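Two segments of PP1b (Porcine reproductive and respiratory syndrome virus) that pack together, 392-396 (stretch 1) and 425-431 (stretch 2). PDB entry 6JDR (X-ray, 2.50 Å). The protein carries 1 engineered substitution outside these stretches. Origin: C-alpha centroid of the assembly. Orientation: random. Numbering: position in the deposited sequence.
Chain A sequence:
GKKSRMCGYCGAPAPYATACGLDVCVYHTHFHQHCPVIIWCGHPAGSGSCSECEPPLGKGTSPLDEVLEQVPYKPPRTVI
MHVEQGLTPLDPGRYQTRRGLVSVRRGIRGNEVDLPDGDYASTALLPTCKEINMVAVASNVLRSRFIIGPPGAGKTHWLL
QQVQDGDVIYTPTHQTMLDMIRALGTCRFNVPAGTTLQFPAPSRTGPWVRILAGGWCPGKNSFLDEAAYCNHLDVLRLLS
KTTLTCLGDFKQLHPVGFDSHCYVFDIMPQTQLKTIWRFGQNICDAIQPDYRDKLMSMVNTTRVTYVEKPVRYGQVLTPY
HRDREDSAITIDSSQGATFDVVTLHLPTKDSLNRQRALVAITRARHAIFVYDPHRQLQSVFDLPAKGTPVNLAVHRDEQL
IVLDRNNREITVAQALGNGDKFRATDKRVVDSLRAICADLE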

# COMPACT_ATOMS: atom_id res chain seq x y z
N LEU A 392 33.57 -7.25 -12.56
CA LEU A 392 33.06 -8.52 -13.07
C LEU A 392 34.20 -9.43 -13.53
O LEU A 392 35.28 -8.95 -13.88
CB LEU A 392 32.07 -8.30 -14.23
CG LEU A 392 30.61 -8.00 -13.86
CD1 LEU A 392 29.94 -9.23 -13.26
CD2 LEU A 392 30.50 -6.81 -12.92
N ALA A 393 33.93 -10.73 -13.55
CA ALA A 393 34.93 -11.73 -13.91
C ALA A 393 34.29 -12.97 -14.54
O ALA A 393 33.23 -13.42 -14.10
CB ALA A 393 35.74 -12.12 -12.69
N VAL A 394 34.95 -13.52 -15.55
CA VAL A 394 34.47 -14.72 -16.24
C VAL A 394 35.54 -15.31 -17.16
O VAL A 394 36.46 -14.61 -17.58
CB VAL A 394 33.22 -14.41 -17.09
N HIS A 395 35.42 -16.60 -17.45
CA HIS A 395 36.34 -17.29 -18.36
C HIS A 395 36.01 -16.96 -19.82
O HIS A 395 34.91 -16.51 -20.13
CB HIS A 395 36.27 -18.80 -18.15
CG HIS A 395 36.74 -19.26 -16.81
ND1 HIS A 395 38.07 -19.25 -16.45
CD2 HIS A 395 36.06 -19.75 -15.74
CE1 HIS A 395 38.19 -19.71 -15.21
NE2 HIS A 395 36.99 -20.02 -14.76
N ARG A 396 36.97 -17.20 -20.70
CA ARG A 396 36.76 -17.07 -22.14
C ARG A 396 37.63 -18.09 -22.89
O ARG A 396 38.76 -17.79 -23.29
CB ARG A 396 37.06 -15.65 -22.62
CG ARG A 396 36.81 -15.44 -24.11
CD ARG A 396 36.53 -13.98 -24.45
NE ARG A 396 37.68 -13.11 -24.21
CZ ARG A 396 37.70 -11.80 -24.45
NH1 ARG A 396 36.63 -11.18 -24.95
NH2 ARG A 396 38.79 -11.10 -24.19
N THR A 425 31.19 -21.90 -9.89
CA THR A 425 32.09 -22.81 -9.18
C THR A 425 33.55 -22.63 -9.60
O THR A 425 34.45 -22.61 -8.75
CB THR A 425 31.70 -24.28 -9.39
N ASP A 426 33.78 -22.50 -10.90
CA ASP A 426 35.13 -22.32 -11.44
C ASP A 426 35.67 -20.92 -11.17
O ASP A 426 36.84 -20.76 -10.82
CB ASP A 426 35.15 -22.60 -12.95
CG ASP A 426 34.77 -24.02 -13.30
OD1 ASP A 426 35.47 -24.65 -14.12
OD2 ASP A 426 33.76 -24.52 -12.75
N LYS A 427 34.81 -19.91 -11.34
CA LYS A 427 35.21 -18.52 -11.15
C LYS A 427 35.59 -18.22 -9.69
O LYS A 427 36.46 -17.39 -9.44
CB LYS A 427 34.10 -17.57 -11.60
CG LYS A 427 33.77 -17.66 -13.08
N ARG A 428 34.93 -18.90 -8.76
CA ARG A 428 35.19 -18.70 -7.33
C ARG A 428 36.56 -19.25 -6.94
O ARG A 428 37.40 -18.51 -6.40
CB ARG A 428 34.11 -19.38 -6.49
N VAL A 429 36.79 -20.53 -7.21
CA VAL A 429 38.03 -21.20 -6.80
C VAL A 429 39.27 -20.64 -7.49
O VAL A 429 40.33 -20.52 -6.87
CB VAL A 429 37.96 -22.74 -7.01
CG1 VAL A 429 36.82 -23.35 -6.20
CG2 VAL A 429 37.83 -23.11 -8.49
N VAL A 430 39.14 -20.28 -8.77
CA VAL A 430 40.26 -19.71 -9.53
C VAL A 430 40.54 -18.26 -9.12
O VAL A 430 41.66 -17.77 -9.27
CB VAL A 430 39.99 -19.80 -11.06
CG1 VAL A 430 41.06 -19.06 -11.86
CG2 VAL A 430 39.91 -21.25 -11.50
N ASP A 431 39.53 -17.57 -8.59
CA ASP A 431 39.66 -16.18 -8.16
C ASP A 431 40.76 -15.95 -7.12
O ASP A 431 41.49 -14.96 -7.20
CB ASP A 431 38.32 -15.67 -7.61

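The unusual feature of this contact is how much of it rests on one residue. H395, the last residue of the strand, has 75 Å² covered by the helix, more than any other residue on either side. The whole contact buries only 185 Å², counted over both stretches. No hydrogen bond crosses it among the atoms modelled, so the contact seen here is one of van der Waals packing.

The strand, 392-395, passes the helix of stretch 2 at an angle of 108° between their N-to-C directions. Their axes come within 8.6 Å. The backbones are nearest at V394 and K427, where the CA atoms lie 6.4 Å apart. A crossing this steep keeps the strand near the helix over a short length, and L392 and R396 make no contact with it.

H395 points its CA-to-CB bond toward the helix. Its chi1 is m and its chi2 is -72°, and the imidazole reaches the helix backbone near D426 and K427. NE2 of H395 lies 3.6 Å from CB of D426, the closest approach between the stretches. The same NE2 is 4.1 Å from the backbone N of K427. CB of D426 and N of K427 lie oblique to the ring. V430 meets the edge of the ring, with its CG2 4.4 Å from CE1 of H395. D426 and V430 are one helical turn apart, so both can reach the same ring. The backbone hydrogen bond from N of V430 to O of D426, at 3.1 Å, ties these two residues together. The imidazole is long enough to reach D426, K427 and V430 from one strand position.

K427 is the most covered residue of the helix, at 47 Å². Its CA-to-CB bond runs sideways to the strand, and its chi1 is m. CG of K427 lies 4.1 Å from CD2 of H395. It is also 4.4 Å from CA of V394 and 4.4 Å from O of A393. The aliphatic start of the lysine thus packs against the strand backbone as well as the histidine. Its CD, CE and NZ are not modelled, so the position of the amine is unknown.

The other residues make smaller contributions, together about a third of the covered area. D426 points its CA-to-CB bond toward the strand, but its carboxylate, at chi1 m, is not what touches H395; the contact is through CB. The acid remains exposed, a suitable place for a charged group. V430, with chi1 t, also points toward the strand and offers a methyl group to the ring. A393 points its CA-to-CB bond toward the helix, but its CB stays 5.8 Å from CB of K427, and the closest contact is from its carbonyl O. V394 points away and touches K427 through CA. Its CG1 and CG2 are not modelled.

The contact is therefore small and partly open, with H395 and K427 supplying most of the covered area, 122 of 185 Å².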